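Local structure of putative oxidoreductase (Staphylococcus aureus subsp. aureus, 3IV4) at residues A8-S13 / G57-V62; Y26-K31 / D44-F49; E81-F86 / R97-I102. The protein is a putative oxidoreductase with a thioredoxin fold, probably a monothiol bacilliredoxin that acts in thiol redox chemistry. All coordinates share one frame; numbering follows the deposited sequence.

Contact 1 of 3, residues A8-S13 / G57-V62; sequences AIKLSS and GYYLIV
Ile-9 exchanges two backbone hydrogen bonds with segment 57-62: its N donates to Gly-57 O (2.9 Å), and its O accepts from Tyr-59 N (2.9 Å). The next rung, Leu-11 N to Tyr-59 O, is shorter at 2.7 Å and nearly straight (170°). CA-H groups of Ala-8, Tyr-58 and Lys-10 add close contacts to the same carbonyl oxygens. Beyond the last direct bond a water takes over, donating to Leu-11 O and accepting from Ile-61 N. The parallel pairs Ala-8/Gly-57, Ile-9/Tyr-58 and Lys-10/Tyr-59 attach strand 8-10 to strand 57-61 as an outermost strand of the thioredoxin-fold sheet. Apolar packing follows the two sheet faces. On that of Ile-9, its side chain runs alongside the Tyr-58 ring, with CB 3.7 Å from Tyr-58 CD1; the Leu-11 side chain runs perpendicular to that of Tyr-58 and brings its CD1 3.8 Å from Tyr-58 CB, while Val-20 of helix 14-23 packs against both. On the face of Ala-8 and Lys-10, Tyr-59, with CG between backbone N and carbonyl carbon (chi1 76°), has one ring face under Lys-10 CA, toward the rim, and Lys-10 CB is 3.7 Å from Tyr-59 CZ. Tyr-43 meets the same tyrosine ring edge-to-face.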
loop_
_atom_site.group_PDB
_atom_site.type_symbol
_atom_site.label_atom_id
_atom_site.label_comp_id
_atom_site.label_asym_id
_atom_site.label_seq_id
_atom_site.Cartn_x
_atom_site.Cartn_y
_atom_site.Cartn_z
ATOM N N ALA A 8 -1.455 -3.796 8.744
ATOM C CA ALA A 8 -1.278 -2.562 7.968
ATOM C C ALA A 8 -0.780 -1.426 8.842
ATOM O O ALA A 8 -1.491 -0.967 9.732
ATOM C CB ALA A 8 -2.572 -2.176 7.263
ATOM N N ILE A 9 0.449 -0.995 8.576
ATOM C CA ILE A 9 1.159 -0.011 9.394
ATOM C C ILE A 9 1.224 1.349 8.690
ATOM O O ILE A 9 1.626 1.443 7.532
ATOM C CB ILE A 9 2.588 -0.479 9.707
ATOM C CG1 ILE A 9 2.583 -1.849 10.388
ATOM C CG2 ILE A 9 3.353 0.584 10.524
ATOM C CD1 ILE A 9 3.920 -2.570 10.325
ATOM N N LYS A 10 0.852 2.412 9.399
ATOM C CA LYS A 10 0.834 3.748 8.802
ATOM C C LYS A 10 2.225 4.348 8.591
ATOM O O LYS A 10 3.067 4.321 9.492
ATOM C CB LYS A 10 -0.020 4.706 9.636
ATOM C CG LYS A 10 -0.388 5.976 8.870
ATOM C CD LYS A 10 -1.409 6.810 9.616
ATOM C CE LYS A 10 -0.824 7.403 10.863
ATOM N NZ LYS A 10 -1.938 7.890 11.732
ATOM N N LEU A 11 2.445 4.885 7.389
ATOM C CA LEU A 11 3.635 5.699 7.082
ATOM C C LEU A 11 3.295 7.174 7.178
ATOM O O LEU A 11 2.248 7.613 6.700
ATOM C CB LEU A 11 4.122 5.419 5.659
ATOM C CG LEU A 11 4.519 3.987 5.310
ATOM C CD1 LEU A 11 4.579 3.827 3.802
ATOM C CD2 LEU A 11 5.849 3.622 5.948
ATOM N N SER A 12 4.192 7.936 7.801
ATOM C CA SER A 12 3.964 9.377 7.953
ATOM C C SER A 12 5.043 10.253 7.335
ATOM O O SER A 12 4.984 11.478 7.474
ATOM C CB SER A 12 3.833 9.739 9.433
ATOM O OG SER A 12 5.020 9.413 10.137
ATOM N N SER A 13 6.038 9.648 6.687
ATOM C CA SER A 13 7.077 10.443 6.039
ATOM C C SER A 13 7.764 9.740 4.902
ATOM O O SER A 13 7.769 8.508 4.812
ATOM C CB SER A 13 8.131 10.887 7.062
ATOM O OG SER A 13 8.899 9.790 7.548
ATOM N N GLY A 57 2.339 -4.957 5.998
ATOM C CA GLY A 57 2.379 -4.019 4.892
ATOM C C GLY A 57 2.139 -2.639 5.432
ATOM O O GLY A 57 1.982 -2.456 6.641
ATOM N N TYR A 58 2.127 -1.665 4.527
ATOM C CA TYR A 58 2.124 -0.268 4.925
ATOM C C TYR A 58 1.077 0.527 4.184
ATOM O O TYR A 58 0.696 0.174 3.079
ATOM C CB TYR A 58 3.533 0.335 4.715
ATOM C CG TYR A 58 4.542 -0.389 5.538
ATOM C CD1 TYR A 58 4.849 0.042 6.831
ATOM C CD2 TYR A 58 5.134 -1.553 5.063
ATOM C CE1 TYR A 58 5.770 -0.668 7.622
ATOM C CE2 TYR A 58 6.036 -2.265 5.848
ATOM C CZ TYR A 58 6.349 -1.808 7.107
ATOM O OH TYR A 58 7.259 -2.546 7.843
ATOM N N TYR A 59 0.601 1.596 4.807
ATOM C CA TYR A 59 -0.355 2.457 4.127
ATOM C C TYR A 59 -0.094 3.897 4.519
ATOM O O TYR A 59 0.619 4.172 5.493
ATOM C CB TYR A 59 -1.805 2.033 4.444
ATOM C CG TYR A 59 -2.303 2.432 5.817
ATOM C CD1 TYR A 59 -3.080 3.590 5.989
ATOM C CD2 TYR A 59 -1.983 1.673 6.941
ATOM C CE1 TYR A 59 -3.526 3.975 7.249
ATOM C CE2 TYR A 59 -2.433 2.048 8.206
ATOM C CZ TYR A 59 -3.191 3.206 8.346
ATOM O OH TYR A 59 -3.630 3.568 9.597
ATOM N N LEU A 60 -0.647 4.810 3.738
ATOM C CA LEU A 60 -0.623 6.225 4.114
ATOM C C LEU A 60 -1.993 6.803 3.854
ATOM O O LEU A 60 -2.713 6.348 2.961
ATOM C CB LEU A 60 0.448 7.012 3.342
ATOM C CG LEU A 60 0.384 6.965 1.818
ATOM C CD1 LEU A 60 0.728 8.315 1.189
ATOM C CD2 LEU A 60 1.268 5.828 1.281
ATOM N N ILE A 61 -2.353 7.796 4.657
ATOM C CA ILE A 61 -3.550 8.582 4.410
ATOM C C ILE A 61 -3.166 9.747 3.490
ATOM O O ILE A 61 -2.550 10.723 3.924
ATOM C CB ILE A 61 -4.179 9.086 5.719
ATOM C CG1 ILE A 61 -4.671 7.895 6.550
ATOM C CG2 ILE A 61 -5.312 10.050 5.409
ATOM C CD1 ILE A 61 -4.898 8.228 8.019
ATOM N N VAL A 62 -3.527 9.622 2.218
ATOM C CA VAL A 62 -3.110 10.573 1.184
ATOM C C VAL A 62 -3.217 12.031 1.640
ATOM O O VAL A 62 -2.224 12.773 1.663
ATOM C CB VAL A 62 -3.950 10.386 -0.106
ATOM C CG1 VAL A 62 -3.662 11.518 -1.105
ATOM C CG2 VAL A 62 -3.693 8.999 -0.723
HETATM O O HOH W 1 -0.471 8.358 6.666
#

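Contact 2 of 3, residues Y26-K31 / D44-F49; sequences YVFVLK and DQFNKF
Leu-30 of strand 26-32 lies over the ring of Phe-46 from helix 37-53, the two side chains overlapping as they run in opposing directions; strand and helix are the first two elements of a beta-alpha-beta unit that strand 57-61 completes within the thioredoxin fold. The helix segment runs nearly antiparallel to the strand segment (162°), with the axes 10.3 Å apart, and bulky side chains fill the gap without any hydrogen bond across it. In Phe-46, which faces the strand, CG is anti to the backbone N (chi1 -166°), and the ring lies between the segments. Leu-30 CB sits over the centre of one ring face, a CH-pi contact of 3.8 Å from CB to the Phe-46 centroid, while Leu-30 CD2 reaches the CD2 side of the ring. At the ring's edge, near its plane, lies the backbone between Phe-28 and Val-29.

In Phe-28, by contrast, CG is anti to the carbonyl carbon and beside the backbone N (chi1 -76°). Its ring receives the edge of Phe-49 in a T-shaped pair, the centroids 5.1 Å apart and the planes near perpendicular. The approach is not centred: Phe-49 CE2 stands above the rim of the Phe-28 ring, 3.5 Å from Phe-28 CE2. Leu-107 of helix 104-110 touches both of these buried phenylalanines, and Tyr-87 stacks on Phe-28. Phe-28 also touches Phe-46 through its methylene group, Phe-28 CB lying 3.6 Å from Phe-46 CE1.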
loop_
_atom_site.group_PDB
_atom_site.type_symbol
_atom_site.label_atom_id
_atom_site.label_comp_id
_atom_site.label_asym_id
_atom_site.label_seq_id
_atom_site.Cartn_x
_atom_site.Cartn_y
_atom_site.Cartn_z
ATOM N N TYR A 26 10.335 -7.619 0.488
ATOM C CA TYR A 26 9.019 -7.625 -0.148
ATOM C C TYR A 26 8.088 -6.726 0.630
ATOM O O TYR A 26 7.803 -6.998 1.802
ATOM C CB TYR A 26 8.463 -9.053 -0.120
ATOM C CG TYR A 26 9.225 -10.014 -0.995
ATOM C CD1 TYR A 26 9.363 -9.751 -2.353
ATOM C CD2 TYR A 26 9.791 -11.177 -0.481
ATOM C CE1 TYR A 26 10.037 -10.595 -3.184
ATOM C CE2 TYR A 26 10.487 -12.061 -1.336
ATOM C CZ TYR A 26 10.597 -11.740 -2.688
ATOM O OH TYR A 26 11.263 -12.541 -3.594
ATOM N N VAL A 27 7.604 -5.660 -0.015
ATOM C CA VAL A 27 6.811 -4.614 0.657
ATOM C C VAL A 27 5.600 -4.179 -0.168
ATOM O O VAL A 27 5.757 -3.756 -1.317
ATOM C CB VAL A 27 7.682 -3.356 0.904
ATOM C CG1 VAL A 27 6.841 -2.186 1.411
ATOM C CG2 VAL A 27 8.786 -3.657 1.881
ATOM N N PHE A 28 4.398 -4.264 0.411
ATOM C CA PHE A 28 3.224 -3.669 -0.205
ATOM C C PHE A 28 2.928 -2.360 0.498
ATOM O O PHE A 28 3.036 -2.279 1.726
ATOM C CB PHE A 28 2.004 -4.594 -0.059
ATOM C CG PHE A 28 2.005 -5.774 -0.993
ATOM C CD1 PHE A 28 1.460 -5.664 -2.273
ATOM C CD2 PHE A 28 2.523 -7.006 -0.584
ATOM C CE1 PHE A 28 1.430 -6.768 -3.152
ATOM C CE2 PHE A 28 2.508 -8.113 -1.458
ATOM C CZ PHE A 28 1.949 -7.990 -2.732
ATOM N N VAL A 29 2.546 -1.351 -0.280
ATOM C CA VAL A 29 2.209 -0.015 0.233
ATOM C C VAL A 29 0.887 0.425 -0.400
ATOM O O VAL A 29 0.737 0.360 -1.623
ATOM C CB VAL A 29 3.305 1.024 -0.125
ATOM C CG1 VAL A 29 2.917 2.416 0.385
ATOM C CG2 VAL A 29 4.659 0.596 0.460
ATOM N N LEU A 30 -0.043 0.901 0.424
ATOM C CA LEU A 30 -1.342 1.349 -0.042
ATOM C C LEU A 30 -1.537 2.840 0.206
ATOM O O LEU A 30 -1.421 3.285 1.342
ATOM C CB LEU A 30 -2.433 0.584 0.714
ATOM C CG LEU A 30 -3.874 0.996 0.447
ATOM C CD1 LEU A 30 -4.308 0.618 -0.965
ATOM C CD2 LEU A 30 -4.819 0.429 1.506
ATOM N N LYS A 31 -1.868 3.581 -0.845
ATOM C CA LYS A 31 -2.403 4.928 -0.708
ATOM C C LYS A 31 -3.890 4.818 -0.394
ATOM O O LYS A 31 -4.653 4.231 -1.175
ATOM C CB LYS A 31 -2.228 5.729 -2.002
ATOM C CG LYS A 31 -0.804 6.038 -2.380
ATOM C CD LYS A 31 -0.811 7.052 -3.528
ATOM C CE LYS A 31 0.601 7.486 -3.918
ATOM N NZ LYS A 31 0.521 8.611 -4.918
ATOM N N ASP A 44 -9.716 -2.861 3.177
ATOM C CA ASP A 44 -10.196 -4.154 3.670
ATOM C C ASP A 44 -9.543 -5.340 2.927
ATOM O O ASP A 44 -9.080 -6.294 3.565
ATOM C CB ASP A 44 -11.718 -4.199 3.544
ATOM C CG ASP A 44 -12.329 -5.423 4.201
ATOM O OD1 ASP A 44 -12.999 -6.161 3.473
ATOM O OD2 ASP A 44 -12.126 -5.629 5.406
ATOM N N GLN A 45 -9.487 -5.271 1.590
ATOM C CA GLN A 45 -8.797 -6.300 0.785
ATOM C C GLN A 45 -7.327 -6.409 1.175
ATOM O O GLN A 45 -6.790 -7.505 1.315
ATOM C CB GLN A 45 -8.924 -6.014 -0.714
ATOM C CG GLN A 45 -10.374 -6.129 -1.201
ATOM C CD GLN A 45 -10.890 -7.549 -1.143
ATOM O OE1 GLN A 45 -10.391 -8.442 -1.838
ATOM N NE2 GLN A 45 -11.874 -7.774 -0.288
ATOM N N PHE A 46 -6.698 -5.256 1.370
ATOM C CA PHE A 46 -5.289 -5.158 1.726
ATOM C C PHE A 46 -5.055 -5.870 3.055
ATOM O O PHE A 46 -4.161 -6.725 3.146
ATOM C CB PHE A 46 -4.912 -3.667 1.775
ATOM C CG PHE A 46 -3.432 -3.366 1.800
ATOM C CD1 PHE A 46 -2.635 -3.589 0.683
ATOM C CD2 PHE A 46 -2.861 -2.756 2.918
ATOM C CE1 PHE A 46 -1.253 -3.253 0.710
ATOM C CE2 PHE A 46 -1.514 -2.409 2.951
ATOM C CZ PHE A 46 -0.705 -2.668 1.846
ATOM N N ASN A 47 -5.868 -5.556 4.064
ATOM C CA ASN A 47 -5.768 -6.218 5.366
ATOM C C ASN A 47 -6.041 -7.711 5.310
ATOM O O ASN A 47 -5.386 -8.471 6.007
ATOM C CB ASN A 47 -6.737 -5.608 6.379
ATOM C CG ASN A 47 -6.166 -4.419 7.093
ATOM O OD1 ASN A 47 -5.198 -4.530 7.840
ATOM N ND2 ASN A 47 -6.775 -3.262 6.880
ATOM N N LYS A 48 -7.035 -8.126 4.521
ATOM C CA LYS A 48 -7.356 -9.558 4.377
ATOM C C LYS A 48 -6.198 -10.309 3.750
ATOM O O LYS A 48 -5.804 -11.383 4.208
ATOM C CB LYS A 48 -8.622 -9.737 3.534
ATOM C CG LYS A 48 -9.904 -9.576 4.331
ATOM C CD LYS A 48 -11.035 -9.304 3.377
ATOM C CE LYS A 48 -12.368 -9.392 4.062
ATOM N NZ LYS A 48 -13.394 -9.210 2.987
ATOM N N PHE A 49 -5.606 -9.724 2.722
ATOM C CA PHE A 49 -4.468 -10.345 2.070
ATOM C C PHE A 49 -3.267 -10.462 3.023
ATOM O O PHE A 49 -2.670 -11.547 3.175
ATOM C CB PHE A 49 -4.111 -9.505 0.841
ATOM C CG PHE A 49 -2.783 -9.861 0.237
ATOM C CD1 PHE A 49 -2.640 -11.028 -0.514
ATOM C CD2 PHE A 49 -1.677 -9.028 0.423
ATOM C CE1 PHE A 49 -1.416 -11.360 -1.072
ATOM C CE2 PHE A 49 -0.455 -9.351 -0.130
ATOM C CZ PHE A 49 -0.328 -10.515 -0.883
#

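Contact 3 of 3, residues E81-F86 / R97-I102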
loop_
_atom_site.group_PDB
_atom_site.type_symbol
_atom_site.label_atom_id
_atom_site.label_comp_id
_atom_site.label_asym_id
_atom_site.label_seq_id
_atom_site.Cartn_x
_atom_site.Cartn_y
_atom_site.Cartn_z
ATOM N N GLU A 81 -3.327 7.992 -7.764
ATOM C CA GLU A 81 -4.741 7.622 -7.630
ATOM C C GLU A 81 -4.949 7.291 -6.174
ATOM O O GLU A 81 -3.991 7.033 -5.441
ATOM C CB GLU A 81 -5.111 6.375 -8.445
ATOM C CG GLU A 81 -4.807 6.453 -9.930
ATOM C CD GLU A 81 -5.811 7.267 -10.720
ATOM O OE1 GLU A 81 -6.847 7.714 -10.170
ATOM O OE2 GLU A 81 -5.547 7.448 -11.925
ATOM N N SER A 82 -6.214 7.255 -5.766
ATOM C CA SER A 82 -6.545 6.704 -4.464
ATOM C C SER A 82 -7.877 5.962 -4.551
ATOM O O SER A 82 -8.850 6.485 -5.105
ATOM C CB SER A 82 -6.559 7.783 -3.393
ATOM O OG SER A 82 -6.616 7.176 -2.121
ATOM N N PRO A 83 -7.928 4.724 -4.041
ATOM C CA PRO A 83 -6.843 3.968 -3.435
ATOM C C PRO A 83 -5.881 3.463 -4.513
ATOM O O PRO A 83 -6.283 3.247 -5.648
ATOM C CB PRO A 83 -7.570 2.794 -2.785
ATOM C CG PRO A 83 -8.741 2.555 -3.661
ATOM C CD PRO A 83 -9.170 3.929 -4.118
ATOM N N GLN A 84 -4.633 3.220 -4.132
ATOM C CA GLN A 84 -3.622 2.773 -5.085
ATOM C C GLN A 84 -2.627 1.923 -4.337
ATOM O O GLN A 84 -2.102 2.345 -3.312
ATOM C CB GLN A 84 -2.943 3.985 -5.712
ATOM C CG GLN A 84 -1.989 3.650 -6.836
ATOM C CD GLN A 84 -1.494 4.934 -7.516
ATOM O OE1 GLN A 84 -1.056 5.876 -6.841
ATOM N NE2 GLN A 84 -1.603 4.989 -8.846
ATOM N N ALA A 85 -2.344 0.730 -4.845
ATOM C CA ALA A 85 -1.454 -0.170 -4.125
ATOM C C ALA A 85 -0.231 -0.461 -4.965
ATOM O O ALA A 85 -0.320 -0.521 -6.196
ATOM C CB ALA A 85 -2.184 -1.472 -3.767
ATOM N N PHE A 86 0.902 -0.623 -4.285
ATOM C CA PHE A 86 2.187 -0.859 -4.934
ATOM C C PHE A 86 2.862 -2.038 -4.258
ATOM O O PHE A 86 2.694 -2.260 -3.065
ATOM C CB PHE A 86 3.108 0.347 -4.721
ATOM C CG PHE A 86 2.668 1.577 -5.421
ATOM C CD1 PHE A 86 3.098 1.829 -6.723
ATOM C CD2 PHE A 86 1.808 2.499 -4.800
ATOM C CE1 PHE A 86 2.689 2.977 -7.400
ATOM C CE2 PHE A 86 1.405 3.639 -5.468
ATOM C CZ PHE A 86 1.842 3.875 -6.769
ATOM N N ARG A 97 -1.830 -1.367 -8.686
ATOM C CA ARG A 97 -3.225 -1.377 -9.101
ATOM C C ARG A 97 -3.939 -0.271 -8.370
ATOM O O ARG A 97 -3.471 0.199 -7.320
ATOM C CB ARG A 97 -3.923 -2.711 -8.780
ATOM C CG ARG A 97 -3.566 -3.892 -9.671
ATOM C CD ARG A 97 -3.863 -3.671 -11.154
ATOM N NE ARG A 97 -3.686 -4.904 -11.921
ATOM C CZ ARG A 97 -2.512 -5.361 -12.364
ATOM N NH1 ARG A 97 -1.393 -4.672 -12.145
ATOM N NH2 ARG A 97 -2.457 -6.509 -13.039
ATOM N N ASP A 98 -5.090 0.135 -8.890
ATOM C CA ASP A 98 -5.848 1.165 -8.200
ATOM C C ASP A 98 -7.326 0.833 -8.188
ATOM O O ASP A 98 -7.774 -0.075 -8.898
ATOM C CB ASP A 98 -5.597 2.552 -8.814
ATOM C CG ASP A 98 -5.925 2.595 -10.282
ATOM O OD1 ASP A 98 -7.127 2.647 -10.629
ATOM O OD2 ASP A 98 -4.977 2.596 -11.109
ATOM N N HIS A 99 -8.061 1.559 -7.343
ATOM C CA HIS A 99 -9.515 1.381 -7.199
ATOM C C HIS A 99 -9.904 -0.070 -6.991
ATOM O O HIS A 99 -9.233 -0.776 -6.232
ATOM C CB HIS A 99 -10.273 2.077 -8.344
ATOM C CG HIS A 99 -10.001 3.546 -8.416
ATOM N ND1 HIS A 99 -8.946 4.069 -9.128
ATOM C CD2 HIS A 99 -10.639 4.605 -7.858
ATOM C CE1 HIS A 99 -8.926 5.383 -8.981
ATOM N NE2 HIS A 99 -9.953 5.734 -8.227
ATOM N N GLY A 100 -10.965 -0.532 -7.651
ATOM C CA GLY A 100 -11.425 -1.903 -7.462
ATOM C C GLY A 100 -10.504 -3.023 -7.900
ATOM O O GLY A 100 -10.745 -4.184 -7.575
ATOM N N ASP A 101 -9.443 -2.683 -8.633
ATOM C CA ASP A 101 -8.436 -3.679 -9.002
ATOM C C ASP A 101 -7.531 -4.075 -7.845
ATOM O O ASP A 101 -6.708 -4.984 -7.992
ATOM C CB ASP A 101 -7.544 -3.172 -10.127
ATOM C CG ASP A 101 -8.126 -3.390 -11.508
ATOM O OD1 ASP A 101 -9.090 -4.180 -11.696
ATOM O OD2 ASP A 101 -7.572 -2.763 -12.429
ATOM N N ILE A 102 -7.660 -3.394 -6.701
ATOM C CA ILE A 102 -6.950 -3.803 -5.486
ATOM C C ILE A 102 -7.840 -4.800 -4.758
ATOM O O ILE A 102 -8.850 -4.425 -4.135
ATOM C CB ILE A 102 -6.651 -2.612 -4.541
ATOM C CG1 ILE A 102 -5.820 -1.524 -5.245
ATOM C CG2 ILE A 102 -5.873 -3.094 -3.270
ATOM C CD1 ILE A 102 -5.875 -0.160 -4.546
HETATM O O HOH W 2 -2.367 2.454 -10.178
#
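Arg-97 O is met by two groups of segment 81-86: Ala-85 N donates a nearly straight hydrogen bond of 2.8 Å, and the CA-H of Gln-84 approaches the same oxygen at 3.4 Å from its CA. Arg-97 N returns a bond to Ala-85 O, making Ala-85 and Arg-97 a hydrogen-bonded pair of the antiparallel hairpin formed by strands 84-89 and 92-98, which ends the thioredoxin-fold sheet. Gln-84 and Asp-98 form the adjoining non-hydrogen-bonded pair; a water accepts from Gln-84 NE2 and donates to Asp-98 OD2, and the amide nitrogen also donates to Lys-79 O.

At the open end of the hairpin, just before strand 84-89, Pro-83 follows a cis peptide bond, as in thioredoxins and many of their relatives, where a cis-proline lies at this place. Pro-83 O accepts a hydrogen bond from His-99 N (3.0 Å), one more rung, and the proline ring packs on Ile-38, Ser-39 and Ala-42 of helix 37-53. Ile-102 folds back toward the strand after a short 3-10 segment: its CD1 lies 3.8 Å from Pro-83 CB, and its CG1 rests 3.9 Å from Ala-85 CB.

His-99 ND1 gives Asp-98 OD1 a bond of 2.8 Å that is almost perfectly straight (178°) and lies in the imidazole plane, though it reaches the oxygen on its anti side and somewhat out of the carboxylate plane. This bond would hold the ring's rotation. Asp-98 shares a sheet face with Gln-84, and with CG between backbone N and carbonyl carbon (chi1 57°) its carboxylate has OD1 at His-99 ND1 and OD2 at the water. Glu-81 comes in crosswise to His-99, its carboxylate plane turned 66° from the ring, and brings OE1 to the imidazole edge, 3.3 Å from His-99 CE1.

From the N terminus, strand 8-10 waits until strand 57-61 for its partner, so contact 1 closes a long loop holding helix 14-23, strand 26-32 and helix 37-53. Contact 2 forms wholly within that loop, laying helix 37-53 against strand 26-32 before the chain returns to the sheet. Contact 3 comes later, in series with both, and closes the terminal hairpin. No two of these loops cross. Strand 26-32 joins the three: Leu-30 shares probable backbone hydrogen bonds with Tyr-58 and Leu-60 of contact 1, while Val-29 and Lys-31 probably bond to Phe-86 and Gln-84 of contact 3. Contacts 1 and 3 thus take in the two outermost strands, with contact 2 packing helix 37-53 on one face of the strand between them.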